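Local coordinates for protein octaprenyl-diphosphate synthase (Bacteroides thetaiotaomicron, PDB 3RMG) that probably acts as a magnesium-dependent prenyltransferase of the FPP/GGPP synthase family, joining isoprenoid diphosphates head to tail into longer chains, at residues Val58-Tyr62 with Ala185-Val191; Ser75-Leu79 with Leu137-Gly142; Phe178-Glu183 with Ala199-Glu204. All coordinates share one frame. Residues are numbered along the deposited sequence.

Contact 1 (Val58-Tyr62 with Ala185-Val191); sequences VARLY and AALSVQV
Where two alanines face each other, helices can come close, and at A59 and A185 the C-terminal part of helix 50-62 nears the end of helix 174-188; further on, Y62 meets the loop that follows. V58, helical with chi1 t, points across and sets CG1 3.6 Å from A185 CB; A185 and A186 are helical too. A59 CA is 5.0 Å from A185 CA, and A59 CB lies 3.8 Å from A185 O and 3.8 Å from V189 CG1. A helix is thus packed on the end of another and on the connection to helix 193-217, within the all-helical isoprenoid synthase fold. S188 OG (chi1 p) hydrogen-bonds A185 O at 2.6 Å. V189-V191 have left the helix, and Q190 has positive phi and psi. Y62 (chi1 m) packs CB 3.7 Å from V189 CG2 and 3.5 Å from V191 CG1, its CE2 lies 4.0 Å from A186 CB, and V191 CG2 sits over the ring face, 4.2 Å from the centroid, in a CH-pi contact.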
ATOM      1  N   VAL A  58      11.551  -8.539  23.170  1.00 38.82           N
ATOM      2  CA  VAL A  58      11.556  -9.947  22.704  1.00 31.89           C
ATOM      3  C   VAL A  58      12.906 -10.334  22.106  1.00 31.91           C
ATOM      4  O   VAL A  58      13.406 -11.424  22.348  1.00 40.09           O
ATOM      5  CB  VAL A  58      10.425 -10.231  21.660  1.00 34.64           C
ATOM      6  CG1 VAL A  58      10.668 -11.565  20.907  1.00 31.80           C
ATOM      7  CG2 VAL A  58       9.107 -10.266  22.339  1.00 30.58           C
ATOM      8  N   ALA A  59      13.490  -9.447  21.313  1.00 30.93           N
ATOM      9  CA  ALA A  59      14.788  -9.743  20.702  1.00 41.01           C
ATOM     10  C   ALA A  59      15.844  -9.925  21.783  1.00 39.65           C
ATOM     11  O   ALA A  59      16.691 -10.832  21.709  1.00 32.15           O
ATOM     12  CB  ALA A  59      15.200  -8.645  19.711  1.00 36.26           C
ATOM     13  N   ARG A  60      15.768  -9.080  22.807  1.00 36.36           N
ATOM     14  CA  ARG A  60      16.719  -9.142  23.912  1.00 35.10           C
ATOM     15  C   ARG A  60      16.552 -10.413  24.753  1.00 41.84           C
ATOM     16  O   ARG A  60      17.465 -10.798  25.488  1.00 46.15           O
ATOM     17  CB  ARG A  60      16.660  -7.874  24.771  1.00 31.35           C
ATOM     18  CG  ARG A  60      17.337  -6.651  24.106  1.00 31.57           C
ATOM     19  CD  ARG A  60      18.867  -6.751  24.073  1.00 41.13           C
ATOM     20  NE  ARG A  60      19.405  -6.863  25.425  1.00 45.48           N
ATOM     21  CZ  ARG A  60      19.584  -5.824  26.239  1.00 62.41           C
ATOM     22  NH1 ARG A  60      19.287  -4.592  25.830  1.00 59.39           N
ATOM     23  NH2 ARG A  60      20.063  -6.014  27.463  1.00 67.64           N
ATOM     24  N   LEU A  61      15.413 -11.093  24.633  1.00 41.58           N
ATOM     25  CA  LEU A  61      15.319 -12.426  25.236  1.00 46.16           C
ATOM     26  C   LEU A  61      16.375 -13.357  24.644  1.00 47.58           C
ATOM     27  O   LEU A  61      16.873 -14.237  25.328  1.00 48.04           O
ATOM     28  CB  LEU A  61      13.938 -13.050  25.044  1.00 39.89           C
ATOM     29  CG  LEU A  61      12.792 -12.538  25.904  1.00 48.63           C
ATOM     30  CD1 LEU A  61      11.505 -13.235  25.498  1.00 46.89           C
ATOM     31  CD2 LEU A  61      13.101 -12.771  27.382  1.00 42.48           C
ATOM     32  N   TYR A  62      16.722 -13.150  23.376  1.00 50.43           N
ATOM     33  CA  TYR A  62      17.568 -14.103  22.647  1.00 48.87           C
ATOM     34  C   TYR A  62      18.978 -13.611  22.368  1.00 52.12           C
ATOM     35  O   TYR A  62      19.911 -14.407  22.281  1.00 54.43           O
ATOM     36  CB  TYR A  62      16.901 -14.484  21.329  1.00 46.69           C
ATOM     37  CG  TYR A  62      15.523 -15.018  21.539  1.00 46.10           C
ATOM     38  CD1 TYR A  62      15.322 -16.198  22.240  1.00 46.48           C
ATOM     39  CD2 TYR A  62      14.416 -14.337  21.062  1.00 51.10           C
ATOM     40  CE1 TYR A  62      14.054 -16.694  22.453  1.00 45.93           C
ATOM     41  CE2 TYR A  62      13.144 -14.813  21.267  1.00 46.54           C
ATOM     42  CZ  TYR A  62      12.965 -15.997  21.969  1.00 51.84           C
ATOM     43  OH  TYR A  62      11.691 -16.482  22.181  1.00 46.25           O
ATOM     44  N   ALA A 185      10.614  -9.916  15.859  1.00 36.11           N
ATOM     45  CA  ALA A 185      11.711  -9.687  16.804  1.00 38.80           C
ATOM     46  C   ALA A 185      12.619 -10.916  16.879  1.00 35.22           C
ATOM     47  O   ALA A 185      13.830 -10.777  16.822  1.00 42.01           O
ATOM     48  CB  ALA A 185      11.191  -9.297  18.203  1.00 30.92           C
ATOM     49  N   ALA A 186      12.026 -12.108  16.992  1.00 33.19           N
ATOM     50  CA  ALA A 186      12.789 -13.375  17.061  1.00 38.48           C
ATOM     51  C   ALA A 186      13.518 -13.740  15.756  1.00 36.61           C
ATOM     52  O   ALA A 186      14.690 -14.069  15.770  1.00 43.94           O
ATOM     53  CB  ALA A 186      11.874 -14.554  17.506  1.00 31.31           C
ATOM     54  N   LEU A 187      12.820 -13.706  14.631  1.00 36.82           N
ATOM     55  CA  LEU A 187      13.485 -13.898  13.351  1.00 37.92           C
ATOM     56  C   LEU A 187      14.702 -12.972  13.185  1.00 40.29           C
ATOM     57  O   LEU A 187      15.731 -13.378  12.633  1.00 39.51           O
ATOM     58  CB  LEU A 187      12.510 -13.676  12.199  1.00 36.82           C
ATOM     59  CG  LEU A 187      11.372 -14.691  12.080  1.00 36.57           C
ATOM     60  CD1 LEU A 187      10.242 -14.113  11.217  1.00 28.92           C
ATOM     61  CD2 LEU A 187      11.866 -16.028  11.559  1.00 32.76           C
ATOM     62  N   SER A 188      14.594 -11.741  13.678  1.00 38.71           N
ATOM     63  CA  SER A 188      15.644 -10.735  13.467  1.00 38.70           C
ATOM     64  C   SER A 188      16.955 -11.071  14.163  1.00 45.15           C
ATOM     65  O   SER A 188      17.999 -10.558  13.779  1.00 49.08           O
ATOM     66  CB  SER A 188      15.174  -9.347  13.911  1.00 38.17           C
ATOM     67  OG  SER A 188      15.232  -9.207  15.324  1.00 39.61           O
ATOM     68  N   VAL A 189      16.893 -11.917  15.189  1.00 48.25           N
ATOM     69  CA  VAL A 189      18.088 -12.362  15.908  1.00 46.43           C
ATOM     70  C   VAL A 189      18.351 -13.826  15.584  1.00 48.79           C
ATOM     71  O   VAL A 189      19.199 -14.473  16.181  1.00 48.88           O
ATOM     72  CB  VAL A 189      17.976 -12.145  17.453  1.00 48.93           C
ATOM     73  CG1 VAL A 189      17.850 -10.657  17.779  1.00 49.67           C
ATOM     74  CG2 VAL A 189      16.782 -12.887  18.029  1.00 45.97           C
ATOM     75  N   GLN A 190      17.602 -14.345  14.625  1.00 53.39           N
ATOM     76  CA  GLN A 190      17.928 -15.629  14.013  1.00 58.62           C
ATOM     77  C   GLN A 190      17.906 -16.819  14.960  1.00 58.58           C
ATOM     78  O   GLN A 190      18.812 -17.649  14.922  1.00 65.03           O
ATOM     79  CB  GLN A 190      19.301 -15.550  13.347  1.00 56.60           C
ATOM     80  CG  GLN A 190      19.410 -14.428  12.341  1.00 65.13           C
ATOM     81  CD  GLN A 190      20.701 -14.480  11.568  1.00 77.06           C
ATOM     82  OE1 GLN A 190      21.756 -14.789  12.121  1.00 85.85           O
ATOM     83  NE2 GLN A 190      20.628 -14.180  10.278  1.00 77.68           N
ATOM     84  N   VAL A 191      16.879 -16.924  15.794  1.00 53.67           N
ATOM     85  CA  VAL A 191      16.749 -18.106  16.641  1.00 49.72           C
ATOM     86  C   VAL A 191      15.895 -19.168  15.947  1.00 49.57           C
ATOM     87  O   VAL A 191      15.368 -18.940  14.861  1.00 50.14           O
ATOM     88  CB  VAL A 191      16.200 -17.747  18.027  1.00 53.01           C
ATOM     89  CG1 VAL A 191      17.223 -16.896  18.778  1.00 46.57           C
ATOM     90  CG2 VAL A 191      14.879 -16.989  17.897  1.00 51.12           C
TER

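Contact 2 (Ser75-Leu79 with Leu137-Gly142)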
ATOM      1  N   SER A  75       9.296  -1.186  10.071  1.00 34.12           N
ATOM      2  CA  SER A  75       8.408  -1.709   9.048  1.00 41.59           C
ATOM      3  C   SER A  75       7.009  -1.917   9.599  1.00 47.24           C
ATOM      4  O   SER A  75       6.042  -1.417   9.034  1.00 55.47           O
ATOM      5  CB  SER A  75       8.928  -3.025   8.496  1.00 36.56           C
ATOM      6  OG  SER A  75       8.005  -3.542   7.561  1.00 44.93           O
ATOM      7  N   LEU A  76       6.902  -2.662  10.699  1.00 46.53           N
ATOM      8  CA  LEU A  76       5.599  -3.011  11.244  1.00 45.07           C
ATOM      9  C   LEU A  76       4.882  -1.788  11.787  1.00 42.81           C
ATOM     10  O   LEU A  76       3.680  -1.650  11.628  1.00 49.60           O
ATOM     11  CB  LEU A  76       5.719  -4.105  12.304  1.00 46.90           C
ATOM     12  CG  LEU A  76       5.988  -5.521  11.751  1.00 41.66           C
ATOM     13  CD1 LEU A  76       6.316  -6.482  12.860  1.00 34.69           C
ATOM     14  CD2 LEU A  76       4.810  -6.050  10.928  1.00 38.11           C
ATOM     15  N   GLU A  77       5.625  -0.871  12.387  1.00 45.08           N
ATOM     16  CA  GLU A  77       5.025   0.371  12.852  1.00 45.77           C
ATOM     17  C   GLU A  77       4.507   1.234  11.687  1.00 46.68           C
ATOM     18  O   GLU A  77       3.462   1.873  11.789  1.00 50.08           O
ATOM     19  CB  GLU A  77       6.020   1.144  13.718  1.00 47.58           C
ATOM     20  CG  GLU A  77       5.381   2.210  14.593  1.00 56.15           C
ATOM     21  CD  GLU A  77       4.594   1.627  15.756  1.00 60.22           C
ATOM     22  OE1 GLU A  77       4.590   0.389  15.918  1.00 59.58           O
ATOM     23  OE2 GLU A  77       3.976   2.407  16.512  1.00 71.74           O
ATOM     24  N   LEU A  78       5.232   1.251  10.578  1.00 46.80           N
ATOM     25  CA  LEU A  78       4.758   1.953   9.392  1.00 48.28           C
ATOM     26  C   LEU A  78       3.486   1.313   8.821  1.00 50.70           C
ATOM     27  O   LEU A  78       2.555   2.016   8.397  1.00 50.10           O
ATOM     28  CB  LEU A  78       5.852   1.990   8.318  1.00 50.99           C
ATOM     29  CG  LEU A  78       7.073   2.830   8.691  1.00 49.64           C
ATOM     30  CD1 LEU A  78       8.152   2.745   7.626  1.00 40.35           C
ATOM     31  CD2 LEU A  78       6.649   4.259   8.941  1.00 33.24           C
ATOM     32  N   LEU A  79       3.455  -0.017   8.793  1.00 42.63           N
ATOM     33  CA  LEU A  79       2.280  -0.734   8.285  1.00 46.10           C
ATOM     34  C   LEU A  79       1.035  -0.376   9.101  1.00 48.56           C
ATOM     35  O   LEU A  79      -0.039  -0.117   8.551  1.00 48.90           O
ATOM     36  CB  LEU A  79       2.522  -2.249   8.313  1.00 45.30           C
ATOM     37  CG  LEU A  79       1.347  -3.169   7.983  1.00 46.31           C
ATOM     38  CD1 LEU A  79       0.781  -2.817   6.630  1.00 51.01           C
ATOM     39  CD2 LEU A  79       1.799  -4.615   7.993  1.00 44.16           C
ATOM     40  N   LEU A 137       6.779 -12.233   6.382  1.00 45.58           N
ATOM     41  CA  LEU A 137       5.870 -11.954   7.488  1.00 40.96           C
ATOM     42  C   LEU A 137       5.164 -10.615   7.287  1.00 39.55           C
ATOM     43  O   LEU A 137       3.954 -10.496   7.457  1.00 40.57           O
ATOM     44  CB  LEU A 137       6.623 -11.991   8.829  1.00 43.93           C
ATOM     45  CG  LEU A 137       5.951 -11.399  10.076  1.00 49.02           C
ATOM     46  CD1 LEU A 137       6.604 -11.883  11.349  1.00 43.21           C
ATOM     47  CD2 LEU A 137       6.005  -9.887  10.031  1.00 55.03           C
ATOM     48  N   VAL A 138       5.919  -9.592   6.928  1.00 40.05           N
ATOM     49  CA  VAL A 138       5.315  -8.281   6.814  1.00 39.82           C
ATOM     50  C   VAL A 138       4.378  -8.238   5.623  1.00 44.29           C
ATOM     51  O   VAL A 138       3.283  -7.659   5.694  1.00 39.73           O
ATOM     52  CB  VAL A 138       6.361  -7.189   6.625  1.00 41.42           C
ATOM     53  CG1 VAL A 138       5.659  -5.876   6.316  1.00 41.01           C
ATOM     54  CG2 VAL A 138       7.218  -7.068   7.872  1.00 38.12           C
ATOM     55  N   SER A 139       4.801  -8.831   4.509  1.00 39.22           N
ATOM     56  CA  SER A 139       3.950  -8.744   3.332  1.00 43.47           C
ATOM     57  C   SER A 139       2.664  -9.540   3.561  1.00 46.77           C
ATOM     58  O   SER A 139       1.568  -9.019   3.352  1.00 44.99           O
ATOM     59  CB  SER A 139       4.689  -9.134   2.032  1.00 45.54           C
ATOM     60  OG  SER A 139       5.066 -10.505   1.994  1.00 41.23           O
ATOM     61  N   SER A 140       2.775 -10.782   4.027  1.00 47.37           N
ATOM     62  CA  SER A 140       1.553 -11.565   4.219  1.00 49.71           C
ATOM     63  C   SER A 140       0.633 -10.909   5.240  1.00 46.78           C
ATOM     64  O   SER A 140      -0.585 -10.943   5.095  1.00 51.51           O
ATOM     65  CB  SER A 140       1.852 -13.015   4.597  1.00 46.16           C
ATOM     66  OG  SER A 140       2.453 -13.080   5.866  1.00 63.09           O
ATOM     67  N   LEU A 141       1.207 -10.288   6.261  1.00 46.21           N
ATOM     68  CA  LEU A 141       0.399  -9.560   7.234  1.00 45.83           C
ATOM     69  C   LEU A 141      -0.334  -8.427   6.546  1.00 48.93           C
ATOM     70  O   LEU A 141      -1.514  -8.190   6.809  1.00 56.29           O
ATOM     71  CB  LEU A 141       1.258  -9.000   8.375  1.00 49.50           C
ATOM     72  CG  LEU A 141       0.490  -8.150   9.385  1.00 47.22           C
ATOM     73  CD1 LEU A 141      -0.422  -9.049  10.184  1.00 43.88           C
ATOM     74  CD2 LEU A 141       1.415  -7.369  10.320  1.00 47.33           C
ATOM     75  N   GLY A 142       0.369  -7.706   5.677  1.00 48.36           N
ATOM     76  CA  GLY A 142      -0.267  -6.654   4.897  1.00 42.69           C
ATOM     77  C   GLY A 142      -1.490  -7.218   4.191  1.00 50.43           C
ATOM     78  O   GLY A 142      -2.576  -6.630   4.221  1.00 41.87           O
TER
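When helices run nearly parallel at a generous distance, side chains rather than backbones make the contact. The axes of 75-79 and 137-142 approach to 10.8 Å with 13° between their directions, and the space is filled chiefly by leucine and valine. L79, with chi1 t and chi2 p, points toward the other helix; its CD2 reaches 3.6 Å from L141 CD2, 4.1 Å from V138 O and 4.1 Å from G142 N, lying against the backbone of the opposing helix as well as its side chains. L76 adopts the m,t rotamer instead. Its CA-to-CB bond leaves sideways, but the end of the side chain comes nearer, so that CD2 of L76 lies 3.7 Å from L141 CD2, 4.0 Å from V138 CG2 and 4.1 Å from L137 CD2. L141 repeats the t,p conformation of L79, and the two CD2 methyls meet between the helices. V138, chi1 t, projects toward the other helix, its CG1 3.5 Å from S75 OG. That hydroxyl is hydrogen-bonded to S122 O on helix 102-128, so toward V138 it makes only a packing contact. This is side-by-side packing of helices 67-90 and 132-154 in the all-helical isoprenoid synthase bundle. No hydrogen bond crosses between the segments: the helices are held by burial and shape complementarity of aliphatic groups, with the one polar side chain at the contact satisfied by a third helix.

Contact 3 (Phe178-Glu183 with Ala199-Glu204)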
ATOM      1  N   PHE A 178       0.526  -7.295  16.988  1.00 37.46           N
ATOM      2  CA  PHE A 178       1.383  -7.591  18.129  1.00 37.85           C
ATOM      3  C   PHE A 178       2.136  -8.931  17.953  1.00 37.13           C
ATOM      4  O   PHE A 178       3.315  -9.019  18.261  1.00 34.55           O
ATOM      5  CB  PHE A 178       0.599  -7.577  19.439  1.00 34.31           C
ATOM      6  CG  PHE A 178       0.385  -6.200  20.009  1.00 42.09           C
ATOM      7  CD1 PHE A 178      -0.658  -5.398  19.557  1.00 38.66           C
ATOM      8  CD2 PHE A 178       1.220  -5.711  21.008  1.00 44.72           C
ATOM      9  CE1 PHE A 178      -0.862  -4.130  20.092  1.00 44.67           C
ATOM     10  CE2 PHE A 178       1.028  -4.453  21.547  1.00 45.74           C
ATOM     11  CZ  PHE A 178      -0.019  -3.658  21.088  1.00 50.91           C
ATOM     12  N   ALA A 179       1.458  -9.963  17.468  1.00 36.70           N
ATOM     13  CA  ALA A 179       2.115 -11.255  17.209  1.00 35.50           C
ATOM     14  C   ALA A 179       3.209 -11.078  16.163  1.00 36.56           C
ATOM     15  O   ALA A 179       4.309 -11.619  16.297  1.00 41.53           O
ATOM     16  CB  ALA A 179       1.099 -12.291  16.732  1.00 34.74           C
ATOM     17  N   ALA A 180       2.914 -10.301  15.127  1.00 38.64           N
ATOM     18  CA  ALA A 180       3.885 -10.051  14.077  1.00 36.88           C
ATOM     19  C   ALA A 180       5.101  -9.345  14.660  1.00 40.71           C
ATOM     20  O   ALA A 180       6.247  -9.693  14.360  1.00 37.68           O
ATOM     21  CB  ALA A 180       3.263  -9.232  12.948  1.00 40.55           C
ATOM     22  N   CYS A 181       4.862  -8.359  15.519  1.00 36.11           N
ATOM     23  CA  CYS A 181       5.983  -7.660  16.134  1.00 35.97           C
ATOM     24  C   CYS A 181       6.922  -8.621  16.861  1.00 38.93           C
ATOM     25  O   CYS A 181       8.141  -8.604  16.647  1.00 40.80           O
ATOM     26  CB  CYS A 181       5.469  -6.580  17.089  1.00 41.75           C
ATOM     27  SG  CYS A 181       4.776  -5.150  16.193  1.00 48.08           S
ATOM     28  N   ALA A 182       6.356  -9.454  17.729  1.00 32.85           N
ATOM     29  CA  ALA A 182       7.154 -10.379  18.516  1.00 33.92           C
ATOM     30  C   ALA A 182       7.844 -11.414  17.606  1.00 31.80           C
ATOM     31  O   ALA A 182       9.031 -11.651  17.730  1.00 37.05           O
ATOM     32  CB  ALA A 182       6.277 -11.061  19.556  1.00 32.85           C
ATOM     33  N   GLU A 183       7.092 -11.993  16.673  1.00 28.92           N
ATOM     34  CA  GLU A 183       7.635 -12.978  15.730  1.00 32.19           C
ATOM     35  C   GLU A 183       8.810 -12.420  14.940  1.00 34.17           C
ATOM     36  O   GLU A 183       9.861 -13.062  14.819  1.00 39.47           O
ATOM     37  CB  GLU A 183       6.550 -13.472  14.761  1.00 27.86           C
ATOM     38  CG  GLU A 183       7.003 -14.694  13.933  1.00 38.28           C
ATOM     39  CD  GLU A 183       5.937 -15.201  12.981  1.00 44.60           C
ATOM     40  OE1 GLU A 183       6.167 -16.259  12.374  1.00 53.13           O
ATOM     41  OE2 GLU A 183       4.868 -14.556  12.849  1.00 42.77           O
ATOM     42  N   ALA A 199       7.516 -16.712  20.465  1.00 31.73           N
ATOM     43  CA  ALA A 199       7.412 -15.250  20.490  1.00 27.63           C
ATOM     44  C   ALA A 199       6.085 -14.812  19.885  1.00 33.74           C
ATOM     45  O   ALA A 199       5.418 -13.905  20.418  1.00 35.49           O
ATOM     46  CB  ALA A 199       8.580 -14.619  19.718  1.00 27.64           C
ATOM     47  N   ARG A 200       5.701 -15.454  18.779  1.00 30.94           N
ATOM     48  CA  ARG A 200       4.420 -15.156  18.121  1.00 31.01           C
ATOM     49  C   ARG A 200       3.220 -15.328  19.056  1.00 35.68           C
ATOM     50  O   ARG A 200       2.389 -14.429  19.189  1.00 34.13           O
ATOM     51  CB  ARG A 200       4.226 -16.010  16.853  1.00 37.89           C
ATOM     52  CG  ARG A 200       3.051 -15.530  15.934  1.00 29.41           C
ATOM     53  CD  ARG A 200       2.343 -16.711  15.242  1.00 36.68           C
ATOM     54  NE  ARG A 200       1.652 -17.543  16.235  1.00 48.80           N
ATOM     55  CZ  ARG A 200       0.411 -17.318  16.674  1.00 46.41           C
ATOM     56  NH1 ARG A 200      -0.298 -16.302  16.184  1.00 48.13           N
ATOM     57  NH2 ARG A 200      -0.123 -18.108  17.600  1.00 44.11           N
ATOM     58  N   LEU A 201       3.122 -16.478  19.707  1.00 32.08           N
ATOM     59  CA  LEU A 201       2.057 -16.699  20.693  1.00 33.26           C
ATOM     60  C   LEU A 201       2.068 -15.659  21.825  1.00 30.41           C
ATOM     61  O   LEU A 201       1.035 -15.081  22.177  1.00 32.46           O
ATOM     62  CB  LEU A 201       2.196 -18.089  21.281  1.00 29.88           C
ATOM     63  CG  LEU A 201       1.045 -18.590  22.134  1.00 42.39           C
ATOM     64  CD1 LEU A 201      -0.267 -18.426  21.373  1.00 36.58           C
ATOM     65  CD2 LEU A 201       1.291 -20.051  22.537  1.00 37.20           C
ATOM     66  N   LEU A 202       3.235 -15.442  22.415  1.00 32.27           N
ATOM     67  CA  LEU A 202       3.412 -14.350  23.365  1.00 29.47           C
ATOM     68  C   LEU A 202       2.802 -13.040  22.855  1.00 32.21           C
ATOM     69  O   LEU A 202       1.982 -12.428  23.524  1.00 30.30           O
ATOM     70  CB  LEU A 202       4.898 -14.120  23.632  1.00 32.15           C
ATOM     71  CG  LEU A 202       5.151 -13.047  24.683  1.00 31.61           C
ATOM     72  CD1 LEU A 202       4.443 -13.434  25.998  1.00 33.75           C
ATOM     73  CD2 LEU A 202       6.646 -12.867  24.893  1.00 34.69           C
ATOM     74  N   GLY A 203       3.207 -12.608  21.665  1.00 28.85           N
ATOM     75  CA  GLY A 203       2.748 -11.323  21.166  1.00 28.38           C
ATOM     76  C   GLY A 203       1.255 -11.363  20.938  1.00 39.25           C
ATOM     77  O   GLY A 203       0.542 -10.365  21.123  1.00 35.65           O
ATOM     78  N   GLU A 204       0.762 -12.520  20.513  1.00 35.07           N
ATOM     79  CA  GLU A 204      -0.662 -12.630  20.275  1.00 36.78           C
ATOM     80  C   GLU A 204      -1.406 -12.479  21.598  1.00 37.74           C
ATOM     81  O   GLU A 204      -2.395 -11.757  21.665  1.00 31.61           O
ATOM     82  CB  GLU A 204      -1.033 -13.944  19.588  1.00 27.65           C
ATOM     83  CG  GLU A 204      -2.542 -14.152  19.487  1.00 46.29           C
ATOM     84  CD  GLU A 204      -2.895 -15.348  18.625  1.00 52.48           C
ATOM     85  OE1 GLU A 204      -3.353 -16.373  19.179  1.00 52.55           O
ATOM     86  OE2 GLU A 204      -2.687 -15.265  17.396  1.00 56.62           O
TER
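How closely two helices can approach depends on how little lies between them, as A179 and G203 demonstrate. The segment axes come within 6.8 Å, crossing at 146°, roughly antiparallel. A179 CA and G203 CA are 4.0 Å apart, and A179 N is 3.7 Å from G203 C. Glycine is what permits this: a CB on G203 would stand only 2.5 Å from F178 O and 2.8 Å from A182 CB, both clashes. The methyl of A179 meets the other helix beside G203, with CB 3.5 Å from R200 O and 3.9 Å from E204 CB. The large side chain of R200 borders this close pair; its CG lies 3.9 Å from A179 CB and 3.7 Å from E183 OE2, while NH1 turns along its own helix to a salt bridge with E204 OE2 at 2.9 Å. One turn after F178 and one turn before G203, A182 CB lies 3.1 Å from A199 O. Beyond the contact, the ring of F178 meets that of F210, also on helix 193-217. A short connection between antiparallel neighbours makes this a helical hairpin, of the kind from which the all-alpha bundle of the isoprenoid synthases is built.

In the fold
Three contacts join five helices of one bundle. Helix 174-188 is common to contacts 1 and 3, whose centres lie about 11 Å apart; V58 CG1 of contact 1 reaches A199 CB of contact 3 at 3.9 Å. Contact 2, on helices 67-90 and 132-154, has its centre about 13 Å from that of contact 3, where L76 CD1 meets C181 CA at 3.5 Å, and about 17 Å from that of contact 1, where L137 CD1 lies 4.3 Å from L187 CD1. Along the chain both segments of contact 2 fall between those of contact 1 and precede contact 3, whereas contacts 1 and 3 alternate. Helix 174-188 is therefore packed by its hairpin partner and by helices from far earlier, giving the single all-helical isoprenoid synthase bundle.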